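Long-range contacts in nitrite oxidoreductase subunit A (Kuenenia stuttgartiensis, PDB 7B04), which belongs to the molybdopterin oxidoreductase family and carries an iron/sulfur cluster, a molybdenum atom and two MD1 groups: residues R446-T452 / S818-P824; S994-V998 / S1025-V1030; K997-M1002 / R1052-S1058. One frame throughout, in Å; residues are numbered along the deposited sequence.

Interaction 1 of 3, residues R446-T452 / S818-P824; sequences RDDVGET and SLPFYTP
Two irregular loops pass each other antiparallel, with D447 level with P820 (CA-CA 5.6 Å) and G450 level with S818 (CA-CA 4.8 Å). After an inverse gamma turn centred on D448 (phi/psi -80/78), V449-T452 forms a type II' beta turn. G450 (66/-133) and E451 (-74/-4) are its two corners, and T452 OG1 donates to V449 O at 3.1 Å. S818, with positive phi (60/57), is the first residue to leave helical geometry after helix 812-816. Its m rotamer presents OG to the turn, where it accepts a hydrogen bond from E451 N at 3.0 Å. A CB on G450 would clash with this OG, and positive phi favours glycine here in any case. The arrangement is thus a helix end docked on a II' turn that leads into helix 452-455. V449, chi1 p, lays CG1 3.7 Å from L819 O and 4.3 Å from P820 CB. P820 has a C-gamma-endo ring; its CB lies 3.5 Å from R446 O and its CG 3.7 Å from OD1 of D447, an m rotamer whose carboxylate is hydrogen-bonded to S414. R446 is the most covered residue: with chi1 -149°, chi2 t and chi3 125°, it reaches along F821-P824, giving a weak hydrogen bond from NH2 to F821 O (2.8 Å) and bringing CG 3.8 Å from P824 O. Y822 packs on S409 of the subunit B chain.

Interaction 2 of 3, residues S994-V998 / S1025-V1030; sequences SFYKV and SSDKTV
V998, on helix 994-999, buries more surface here than any other residue. Its CA-to-CB bond points at segment 1025-1030, and its CA lies 6.2 Å from that of D1027, the closest CA pair of the two segments. In the t rotamer (chi1 -169°) its CG1 sits 3.5 Å from S1025 O, 3.4 Å from S1026 O and 4.1 Å from V1030 CG2, while CG2 is 3.3 Å from D1027 OD1. The valine therefore fits against the start of helix 1027-1033. S1026 is the N-cap of that helix (phi/psi -110/179, chi1 p); its N donates to T1029 OG1 at 2.8 Å, the N-cap-to-N3 bond found in capping boxes, and V1030 N returns to S1026 O at 3.2 Å. V1030, also t, faces V998 and further meets the K997 chain (chi1 and chi2 t, chi3 m), CG1 to CD 3.8 Å. D1027, chi1 m, swings its carboxylate in so that OD1 comes 3.4 Å from CD1 of F995 (chi1 t). The contact between the helices is thus one of van der Waals packing. Helix 663-670 borders it, with Y664 touching V998 and hydrogen-bonded to S1025 O, and L667 and K668 touching F995; helix 994-999 itself leads, through R1000, into barrel strand 1001-1007.

Interaction 3 of 3, residues K997-M1002 / R1052-S1058; sequences KVSRLM and RYGSQQS. With MD1 (phosphoric acid 4-(2-amino-4-oxo-3,4,5,6,-tetrahydro-pteridin-6-yl)-2-hydroxy-3,4-dimercapto-but-3-en-yl ester guanylate ester), chain C.
Segment 1052-1058 is an irregular loop lying against the point where helix 994-999 gives way to strand 1001-1007, R1000 (phi/psi -72/129) being the first non-helical residue. R1052, chi1 m, offers one guanidinium face to M1002, whose CE is 3.7 Å from NH1; E1109 takes the charge in a salt bridge. Y1053, the most buried by the contact, is extended (-135/152) with chi1 m. Its CB is 3.4 Å from both K997 O and R1000 O, its CE2 3.8 Å from K997 CG, and its ring edge meets M1002 CE, 3.4 Å from CE1; its hydroxyl is hydrogen-bonded to E1034. Its carbonyl O accepts from M1002 N at 3.3 Å. G1054 (71/-176) brings CA within 3.7 Å of L1001 CA, where any CB would clash, and its N gives a weak hydrogen bond to V998 O at 2.9 Å. S1055 O lies 3.0 Å from CD2 of L1001 (chi1 t, chi2 p) and accepts S1058 N at 3.0 Å, closing a tight turn. Within it, the Q1057 side chain reaches MD1: OE1 accepts from N16 at a very short 2.5 Å, and NE2 donates to N18 at 2.9 Å. At the end of the segment, S1058, chi1 m, donates OG to S999 O at 2.6 Å and accepts S1055 N at 3.3 Å. The loop thus links an MD1 pocket to a barrel of the C-terminal type known in molybdopterin oxidoreductases: L1001 pairs with V977 of strand 974-978, while V1030 of helix 1027-1033 touches Y1053 and helix 663-670 touches V998, S999, Q1057 and S1058.

All three contacts are largely buried. Interaction 1 joins two loops on the opposite side of the chain's centre from interactions 2 and 3, its centre about 57 and 52 Å from theirs, and subunit B comes within reach of it. Interactions 2 and 3, centred about 8 Å apart, both use helix 994-999 and share K997 and V998: one side of V998 packs on helix 1027-1033, while its carbonyl serves the loop 1052-1058. They also touch, S1025 OG lying 2.8 Å from G1054 O in a probable hydrogen bond. Interaction 2 is van der Waals packing, largely of V998 against oxygens and V1030, whereas interactions 1 and 3 add hydrogen bonds to loop backbone, and interaction 3 alone contains a ligand-binding residue.

Interaction 1 of 3, residues R446-T452 / S818-P824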
loop_
_atom_site.group_PDB
_atom_site.type_symbol
_atom_site.label_atom_id
_atom_site.label_comp_id
_atom_site.label_asym_id
_atom_site.label_seq_id
_atom_site.Cartn_x
_atom_site.Cartn_y
_atom_site.Cartn_z
ATOM N N ARG B 446 -33.135 32.633 -8.630
ATOM C CA ARG B 446 -32.133 31.640 -8.184
ATOM C C ARG B 446 -32.604 31.001 -6.888
ATOM O O ARG B 446 -32.442 29.809 -6.731
ATOM C CB ARG B 446 -30.886 32.414 -7.774
ATOM C CG ARG B 446 -29.578 31.680 -7.984
ATOM C CD ARG B 446 -28.503 32.637 -7.558
ATOM N NE ARG B 446 -27.676 32.006 -6.563
ATOM C CZ ARG B 446 -27.030 30.872 -6.747
ATOM N NH1 ARG B 446 -27.359 30.073 -7.741
ATOM N NH2 ARG B 446 -26.043 30.549 -5.943
ATOM N N ASP B 447 -33.132 31.823 -5.990
ATOM C CA ASP B 447 -33.658 31.410 -4.671
ATOM C C ASP B 447 -34.942 30.617 -4.827
ATOM O O ASP B 447 -35.224 29.842 -3.956
ATOM C CB ASP B 447 -33.869 32.611 -3.766
ATOM C CG ASP B 447 -32.565 33.247 -3.369
ATOM O OD1 ASP B 447 -31.533 32.660 -3.638
ATOM O OD2 ASP B 447 -32.611 34.322 -2.799
ATOM N N ASP B 448 -35.680 30.775 -5.922
ATOM C CA ASP B 448 -36.973 30.061 -6.111
ATOM C C ASP B 448 -36.679 28.642 -6.574
ATOM O O ASP B 448 -36.851 28.341 -7.741
ATOM C CB ASP B 448 -37.836 30.723 -7.177
ATOM C CG ASP B 448 -38.290 32.108 -6.793
ATOM O OD1 ASP B 448 -37.981 32.535 -5.689
ATOM O OD2 ASP B 448 -38.961 32.725 -7.599
ATOM N N VAL B 449 -36.296 27.811 -5.623
ATOM C CA VAL B 449 -35.885 26.421 -5.896
ATOM C C VAL B 449 -36.512 25.563 -4.818
ATOM O O VAL B 449 -36.786 26.040 -3.742
ATOM C CB VAL B 449 -34.356 26.299 -5.865
ATOM C CG1 VAL B 449 -33.838 26.276 -4.447
ATOM C CG2 VAL B 449 -33.883 25.084 -6.630
ATOM N N GLY B 450 -36.715 24.319 -5.162
ATOM C CA GLY B 450 -37.319 23.333 -4.287
ATOM C C GLY B 450 -38.767 23.667 -4.001
ATOM O O GLY B 450 -39.553 23.990 -4.899
ATOM N N GLU B 451 -39.121 23.597 -2.719
ATOM C CA GLU B 451 -40.479 23.840 -2.256
ATOM C C GLU B 451 -40.851 25.316 -2.275
ATOM O O GLU B 451 -41.999 25.643 -1.952
ATOM C CB GLU B 451 -40.635 23.288 -0.838
ATOM C CG GLU B 451 -40.909 21.798 -0.765
ATOM C CD GLU B 451 -42.391 21.492 -0.716
ATOM O OE1 GLU B 451 -43.131 22.251 -0.055
ATOM O OE2 GLU B 451 -42.814 20.492 -1.332
ATOM N N THR B 452 -39.913 26.203 -2.627
ATOM C CA THR B 452 -40.237 27.619 -2.781
ATOM C C THR B 452 -41.202 27.865 -3.938
ATOM O O THR B 452 -41.999 28.808 -3.884
ATOM C CB THR B 452 -38.951 28.426 -2.974
ATOM O OG1 THR B 452 -38.054 28.164 -1.886
ATOM C CG2 THR B 452 -39.256 29.917 -3.024
ATOM N N SER B 818 -34.745 23.463 1.064
ATOM C CA SER B 818 -35.060 24.203 -0.160
ATOM C C SER B 818 -34.182 25.450 -0.296
ATOM O O SER B 818 -34.663 26.581 -0.405
ATOM C CB SER B 818 -36.550 24.558 -0.216
ATOM O OG SER B 818 -37.347 23.389 -0.292
ATOM N N LEU B 819 -32.869 25.217 -0.282
ATOM C CA LEU B 819 -31.840 26.229 -0.472
ATOM C C LEU B 819 -31.190 26.082 -1.848
ATOM O O LEU B 819 -31.102 24.972 -2.381
ATOM C CB LEU B 819 -30.765 26.135 0.617
ATOM C CG LEU B 819 -31.006 26.966 1.883
ATOM C CD1 LEU B 819 -32.286 26.551 2.589
ATOM C CD2 LEU B 819 -29.821 26.863 2.831
ATOM N N PRO B 820 -30.761 27.180 -2.464
ATOM C CA PRO B 820 -30.200 27.097 -3.816
ATOM C C PRO B 820 -28.780 26.552 -3.834
ATOM O O PRO B 820 -28.023 26.671 -2.869
ATOM C CB PRO B 820 -30.226 28.554 -4.294
ATOM C CG PRO B 820 -30.083 29.345 -3.042
ATOM C CD PRO B 820 -30.818 28.570 -1.976
ATOM N N PHE B 821 -28.428 25.944 -4.965
ATOM C CA PHE B 821 -27.069 25.490 -5.212
ATOM C C PHE B 821 -26.190 26.679 -5.595
ATOM O O PHE B 821 -26.635 27.829 -5.627
ATOM C CB PHE B 821 -27.052 24.422 -6.305
ATOM C CG PHE B 821 -27.780 23.159 -5.938
ATOM C CD1 PHE B 821 -27.158 22.177 -5.185
ATOM C CD2 PHE B 821 -29.087 22.952 -6.349
ATOM C CE1 PHE B 821 -27.826 21.014 -4.848
ATOM C CE2 PHE B 821 -29.760 21.791 -6.014
ATOM C CZ PHE B 821 -29.129 20.821 -5.263
ATOM N N TYR B 822 -24.921 26.407 -5.893
ATOM C CA TYR B 822 -23.948 27.459 -6.187
ATOM C C TYR B 822 -23.696 27.598 -7.684
ATOM O O TYR B 822 -22.567 27.834 -8.122
ATOM C CB TYR B 822 -22.643 27.192 -5.442
ATOM C CG TYR B 822 -22.818 27.026 -3.948
ATOM C CD1 TYR B 822 -22.957 28.131 -3.117
ATOM C CD2 TYR B 822 -22.852 25.764 -3.369
ATOM C CE1 TYR B 822 -23.121 27.984 -1.752
ATOM C CE2 TYR B 822 -23.015 25.606 -2.004
ATOM C CZ TYR B 822 -23.149 26.719 -1.202
ATOM O OH TYR B 822 -23.312 26.569 0.157
ATOM N N THR B 823 -24.743 27.460 -8.482
ATOM C CA THR B 823 -24.732 27.646 -9.924
ATOM C C THR B 823 -25.309 29.003 -10.289
ATOM O O THR B 823 -25.839 29.720 -9.436
ATOM C CB THR B 823 -25.537 26.533 -10.599
ATOM O OG1 THR B 823 -26.846 26.468 -10.018
ATOM C CG2 THR B 823 -24.844 25.208 -10.419
ATOM N N PRO B 824 -25.193 29.415 -11.555
ATOM C CA PRO B 824 -25.955 30.595 -11.995
ATOM C C PRO B 824 -27.457 30.455 -11.795
ATOM O O PRO B 824 -28.128 31.455 -11.512
ATOM C CB PRO B 824 -25.590 30.708 -13.480
ATOM C CG PRO B 824 -24.224 30.132 -13.559
ATOM C CD PRO B 824 -24.195 29.004 -12.562
#

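Interaction 2 of 3, residues S994-V998 / S1025-V1030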
loop_
_atom_site.group_PDB
_atom_site.type_symbol
_atom_site.label_atom_id
_atom_site.label_comp_id
_atom_site.label_asym_id
_atom_site.label_seq_id
_atom_site.Cartn_x
_atom_site.Cartn_y
_atom_site.Cartn_z
ATOM N N SER B 994 23.290 11.777 -23.832
ATOM C CA SER B 994 23.525 11.156 -22.535
ATOM C C SER B 994 22.257 11.168 -21.693
ATOM O O SER B 994 21.976 10.207 -20.968
ATOM C CB SER B 994 24.664 11.874 -21.810
ATOM O OG SER B 994 25.874 11.779 -22.543
ATOM N N PHE B 995 21.474 12.247 -21.779
ATOM C CA PHE B 995 20.255 12.350 -20.987
ATOM C C PHE B 995 19.120 11.493 -21.533
ATOM O O PHE B 995 18.205 11.153 -20.775
ATOM C CB PHE B 995 19.801 13.809 -20.897
ATOM C CG PHE B 995 18.841 14.076 -19.771
ATOM C CD1 PHE B 995 19.289 14.147 -18.462
ATOM C CD2 PHE B 995 17.490 14.253 -20.021
ATOM C CE1 PHE B 995 18.410 14.390 -17.424
ATOM C CE2 PHE B 995 16.605 14.497 -18.987
ATOM C CZ PHE B 995 17.066 14.565 -17.687
ATOM N N TYR B 996 19.146 11.148 -22.824
ATOM C CA TYR B 996 18.116 10.266 -23.369
ATOM C C TYR B 996 18.162 8.899 -22.702
ATOM O O TYR B 996 17.118 8.282 -22.457
ATOM C CB TYR B 996 18.274 10.130 -24.883
ATOM C CG TYR B 996 17.293 9.161 -25.509
ATOM C CD1 TYR B 996 15.934 9.446 -25.549
ATOM C CD2 TYR B 996 17.727 7.962 -26.060
ATOM C CE1 TYR B 996 15.034 8.563 -26.119
ATOM C CE2 TYR B 996 16.835 7.075 -26.633
ATOM C CZ TYR B 996 15.490 7.380 -26.659
ATOM O OH TYR B 996 14.598 6.502 -27.230
ATOM N N LYS B 997 19.371 8.401 -22.425
ATOM C CA LYS B 997 19.509 7.149 -21.690
ATOM C C LYS B 997 18.797 7.233 -20.347
ATOM O O LYS B 997 18.160 6.270 -19.907
ATOM C CB LYS B 997 20.993 6.820 -21.498
ATOM C CG LYS B 997 21.263 5.518 -20.766
ATOM C CD LYS B 997 22.726 5.409 -20.358
ATOM C CE LYS B 997 23.621 5.123 -21.554
ATOM N NZ LYS B 997 25.038 4.904 -21.150
ATOM N N VAL B 998 18.902 8.382 -19.679
ATOM C CA VAL B 998 18.197 8.590 -18.422
ATOM C C VAL B 998 16.690 8.683 -18.651
ATOM O O VAL B 998 15.892 8.236 -17.817
ATOM C CB VAL B 998 18.747 9.850 -17.726
ATOM C CG1 VAL B 998 18.244 9.947 -16.300
ATOM C CG2 VAL B 998 20.259 9.877 -17.782
ATOM N N SER B 1025 14.391 7.748 -12.336
ATOM C CA SER B 1025 15.787 7.599 -12.716
ATOM C C SER B 1025 16.420 8.967 -12.922
ATOM O O SER B 1025 15.903 9.798 -13.674
ATOM C CB SER B 1025 15.903 6.764 -13.992
ATOM O OG SER B 1025 15.355 5.471 -13.810
ATOM N N SER B 1026 17.536 9.200 -12.247
ATOM C CA SER B 1026 18.308 10.424 -12.385
ATOM C C SER B 1026 19.617 10.108 -13.095
ATOM O O SER B 1026 19.897 8.961 -13.452
ATOM C CB SER B 1026 18.555 11.064 -11.018
ATOM O OG SER B 1026 19.439 10.278 -10.239
ATOM N N ASP B 1027 20.420 11.150 -13.315
ATOM C CA ASP B 1027 21.728 10.952 -13.930
ATOM C C ASP B 1027 22.583 10.004 -13.100
ATOM O O ASP B 1027 23.056 8.978 -13.601
ATOM C CB ASP B 1027 22.434 12.297 -14.106
ATOM C CG ASP B 1027 21.802 13.154 -15.185
ATOM O OD1 ASP B 1027 21.269 12.587 -16.161
ATOM O OD2 ASP B 1027 21.840 14.396 -15.056
ATOM N N LYS B 1028 22.749 10.309 -11.810
ATOM C CA LYS B 1028 23.668 9.549 -10.967
ATOM C C LYS B 1028 23.194 8.121 -10.730
ATOM O O LYS B 1028 24.025 7.212 -10.611
ATOM C CB LYS B 1028 23.868 10.271 -9.638
ATOM C CG LYS B 1028 24.607 11.583 -9.783
ATOM C CD LYS B 1028 24.698 12.318 -8.466
ATOM C CE LYS B 1028 25.376 13.656 -8.658
ATOM N NZ LYS B 1028 25.403 14.459 -7.406
ATOM N N THR B 1029 21.881 7.898 -10.645
ATOM C CA THR B 1029 21.395 6.532 -10.472
ATOM C C THR B 1029 21.714 5.691 -11.701
ATOM O O THR B 1029 22.062 4.511 -11.579
ATOM C CB THR B 1029 19.893 6.525 -10.186
ATOM O OG1 THR B 1029 19.190 7.159 -11.260
ATOM C CG2 THR B 1029 19.595 7.255 -8.886
ATOM N N VAL B 1030 21.593 6.281 -12.892
ATOM C CA VAL B 1030 21.973 5.579 -14.113
ATOM C C VAL B 1030 23.481 5.342 -14.151
ATOM O O VAL B 1030 23.936 4.258 -14.537
ATOM C CB VAL B 1030 21.481 6.352 -15.351
ATOM C CG1 VAL B 1030 22.020 5.721 -16.623
ATOM C CG2 VAL B 1030 19.959 6.388 -15.380
#

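Interaction 3 of 3, residues K997-M1002 / R1052-S1058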
loop_
_atom_site.group_PDB
_atom_site.type_symbol
_atom_site.label_atom_id
_atom_site.label_comp_id
_atom_site.label_asym_id
_atom_site.label_seq_id
_atom_site.Cartn_x
_atom_site.Cartn_y
_atom_site.Cartn_z
ATOM N N LYS B 997 19.371 8.401 -22.425
ATOM C CA LYS B 997 19.509 7.149 -21.690
ATOM C C LYS B 997 18.797 7.233 -20.347
ATOM O O LYS B 997 18.160 6.270 -19.907
ATOM C CB LYS B 997 20.993 6.820 -21.498
ATOM C CG LYS B 997 21.263 5.518 -20.766
ATOM C CD LYS B 997 22.726 5.409 -20.358
ATOM C CE LYS B 997 23.621 5.123 -21.554
ATOM N NZ LYS B 997 25.038 4.904 -21.150
ATOM N N VAL B 998 18.902 8.382 -19.679
ATOM C CA VAL B 998 18.197 8.590 -18.422
ATOM C C VAL B 998 16.690 8.683 -18.651
ATOM O O VAL B 998 15.892 8.236 -17.817
ATOM C CB VAL B 998 18.747 9.850 -17.726
ATOM C CG1 VAL B 998 18.244 9.947 -16.300
ATOM C CG2 VAL B 998 20.259 9.877 -17.782
ATOM N N SER B 999 16.273 9.277 -19.773
ATOM C CA SER B 999 14.857 9.601 -19.966
ATOM C C SER B 999 14.045 8.413 -20.492
ATOM O O SER B 999 12.861 8.277 -20.159
ATOM C CB SER B 999 14.717 10.815 -20.875
ATOM O OG SER B 999 15.642 11.831 -20.494
ATOM N N ARG B 1000 14.616 7.572 -21.364
ATOM C CA ARG B 1000 13.811 6.487 -21.945
ATOM C C ARG B 1000 13.526 5.404 -20.901
ATOM O O ARG B 1000 14.453 4.906 -20.247
ATOM C CB ARG B 1000 14.524 5.881 -23.139
ATOM C CG ARG B 1000 13.561 5.260 -24.120
ATOM C CD ARG B 1000 14.236 4.288 -25.070
ATOM N NE ARG B 1000 13.257 3.517 -25.833
ATOM C CZ ARG B 1000 13.565 2.563 -26.708
ATOM N NH1 ARG B 1000 14.836 2.250 -26.951
ATOM N NH2 ARG B 1000 12.598 1.922 -27.350
ATOM N N LEU B 1001 12.246 5.031 -20.749
ATOM C CA LEU B 1001 11.831 4.122 -19.680
ATOM C C LEU B 1001 11.949 2.670 -20.143
ATOM O O LEU B 1001 11.456 2.298 -21.217
ATOM C CB LEU B 1001 10.420 4.448 -19.152
ATOM C CG LEU B 1001 9.715 3.411 -18.253
ATOM C CD1 LEU B 1001 10.534 3.216 -16.977
ATOM C CD2 LEU B 1001 8.263 3.836 -17.855
ATOM N N MET B 1002 12.560 1.850 -19.293
ATOM C CA MET B 1002 12.772 0.419 -19.491
ATOM C C MET B 1002 12.445 -0.258 -18.171
ATOM O O MET B 1002 13.211 -0.144 -17.206
ATOM C CB MET B 1002 14.206 0.098 -19.894
ATOM C CG MET B 1002 14.371 -1.344 -20.318
ATOM S SD MET B 1002 15.990 -1.748 -21.003
ATOM C CE MET B 1002 16.972 -1.605 -19.521
ATOM N N ARG B 1052 15.499 1.059 -13.718
ATOM C CA ARG B 1052 16.846 1.053 -14.280
ATOM C C ARG B 1052 17.093 2.335 -15.066
ATOM O O ARG B 1052 18.051 3.074 -14.803
ATOM C CB ARG B 1052 17.056 -0.182 -15.162
ATOM C CG ARG B 1052 16.912 -1.501 -14.426
ATOM C CD ARG B 1052 17.075 -2.676 -15.374
ATOM N NE ARG B 1052 18.442 -2.803 -15.867
ATOM C CZ ARG B 1052 18.821 -3.664 -16.806
ATOM N NH1 ARG B 1052 17.933 -4.478 -17.362
ATOM N NH2 ARG B 1052 20.090 -3.712 -17.191
ATOM N N TYR B 1053 16.219 2.622 -16.024
ATOM C CA TYR B 1053 16.233 3.872 -16.764
ATOM C C TYR B 1053 14.811 4.407 -16.865
ATOM O O TYR B 1053 13.838 3.646 -16.844
ATOM C CB TYR B 1053 16.809 3.715 -18.179
ATOM C CG TYR B 1053 18.075 2.895 -18.278
ATOM C CD1 TYR B 1053 18.017 1.523 -18.458
ATOM C CD2 TYR B 1053 19.326 3.496 -18.215
ATOM C CE1 TYR B 1053 19.166 0.767 -18.556
ATOM C CE2 TYR B 1053 20.484 2.745 -18.315
ATOM C CZ TYR B 1053 20.395 1.379 -18.485
ATOM O OH TYR B 1053 21.531 0.611 -18.586
ATOM N N GLY B 1054 14.700 5.723 -16.974
ATOM C CA GLY B 1054 13.417 6.357 -17.207
ATOM C C GLY B 1054 12.500 6.289 -15.999
ATOM O O GLY B 1054 12.853 5.819 -14.918
ATOM N N SER B 1055 11.285 6.782 -16.208
ATOM C CA SER B 1055 10.263 6.789 -15.173
ATOM C C SER B 1055 8.902 6.605 -15.823
ATOM O O SER B 1055 8.757 6.675 -17.045
ATOM C CB SER B 1055 10.301 8.084 -14.355
ATOM O OG SER B 1055 9.213 8.137 -13.451
ATOM N N GLN B 1056 7.893 6.396 -14.978
ATOM C CA GLN B 1056 6.515 6.370 -15.449
ATOM C C GLN B 1056 6.081 7.720 -16.000
ATOM O O GLN B 1056 5.024 7.804 -16.636
ATOM C CB GLN B 1056 5.578 5.938 -14.317
ATOM C CG GLN B 1056 5.103 7.082 -13.438
ATOM C CD GLN B 1056 6.124 7.478 -12.391
ATOM O OE1 GLN B 1056 7.272 7.033 -12.422
ATOM N NE2 GLN B 1056 5.714 8.330 -11.460
ATOM N N GLN B 1057 6.869 8.772 -15.772
ATOM C CA GLN B 1057 6.595 10.092 -16.315
ATOM C C GLN B 1057 7.335 10.349 -17.624
ATOM O O GLN B 1057 7.397 11.498 -18.072
ATOM C CB GLN B 1057 6.993 11.168 -15.298
ATOM C CG GLN B 1057 6.220 11.236 -13.973
ATOM C CD GLN B 1057 4.720 11.461 -14.105
ATOM O OE1 GLN B 1057 4.052 10.895 -14.966
ATOM N NE2 GLN B 1057 4.189 12.318 -13.243
ATOM N N SER B 1058 7.901 9.312 -18.244
ATOM C CA SER B 1058 8.490 9.453 -19.570
ATOM C C SER B 1058 7.461 9.402 -20.690
ATOM O O SER B 1058 7.773 9.801 -21.817
ATOM C CB SER B 1058 9.543 8.364 -19.798
ATOM O OG SER B 1058 10.626 8.499 -18.895
HETATM P PB MD1 C . 2.897 14.795 -3.991
HETATM O O3B MD1 C . 3.198 13.302 -3.370
HETATM O O1B MD1 C . 4.164 15.294 -4.642
HETATM O O2B MD1 C . 2.516 15.728 -2.867
HETATM O O3A MD1 C . 1.675 14.789 -5.103
HETATM C C10 MD1 C . 0.722 13.767 -5.151
HETATM C C11 MD1 C . 0.366 13.469 -6.637
HETATM O O11 MD1 C . 1.234 12.215 -7.143
HETATM C C12 MD1 C . -0.946 13.283 -6.791
HETATM S S12 MD1 C . -2.004 13.246 -5.315
HETATM C C13 MD1 C . -1.693 13.100 -8.145
HETATM S S13 MD1 C . -3.486 12.864 -7.964
HETATM C C14 MD1 C . -1.169 13.074 -9.503
HETATM N N15 MD1 C . -1.298 11.547 -9.968
HETATM C C16 MD1 C . -0.551 11.178 -11.107
HETATM C C15 MD1 C . -0.831 9.868 -11.753
HETATM O O14 MD1 C . -1.678 9.166 -11.314
HETATM N N17 MD1 C . -0.053 9.445 -12.948
HETATM C C17 MD1 C . 1.055 10.359 -13.514
HETATM N N16 MD1 C . 1.810 9.946 -14.682
HETATM N N18 MD1 C . 1.347 11.691 -12.869
HETATM C C20 MD1 C . 0.604 12.124 -11.714
HETATM N N8 MD1 C . 0.921 13.368 -11.149
HETATM C C7 MD1 C . 0.136 13.759 -9.812
HETATM P PA MD1 C . 4.239 13.034 -2.117
HETATM O O1A MD1 C . 3.839 11.794 -1.357
HETATM O O2A MD1 C . 5.608 12.847 -2.702
HETATM O "O5'" MD1 C . 4.367 14.304 -1.078
HETATM C "C5'" MD1 C . 5.050 14.050 0.119
HETATM C "C4'" MD1 C . 6.538 14.533 0.022
HETATM O "O4'" MD1 C . 6.878 15.416 1.256
HETATM C "C1'" MD1 C . 7.711 14.500 2.202
HETATM N N9 MD1 C . 7.191 14.553 3.597
HETATM C C4 MD1 C . 7.303 15.682 4.276
HETATM N N3 MD1 C . 7.878 16.999 3.898
HETATM C C2 MD1 C . 7.866 18.090 4.863
HETATM N N2 MD1 C . 8.426 19.369 4.489
HETATM N N1 MD1 C . 7.303 17.910 6.177
HETATM C C6 MD1 C . 6.752 16.641 6.532
HETATM O O6 MD1 C . 6.289 16.487 7.610
HETATM C C5 MD1 C . 6.767 15.493 5.513
HETATM N N7 MD1 C . 6.333 14.238 5.573
HETATM C C8 MD1 C . 6.592 13.643 4.388
HETATM C "C2'" MD1 C . 7.619 13.325 1.720
HETATM O "O2'" MD1 C . 8.865 12.595 1.929
HETATM C "C3'" MD1 C . 7.340 13.540 0.101
HETATM O "O3'" MD1 C . 8.601 13.841 -0.565
#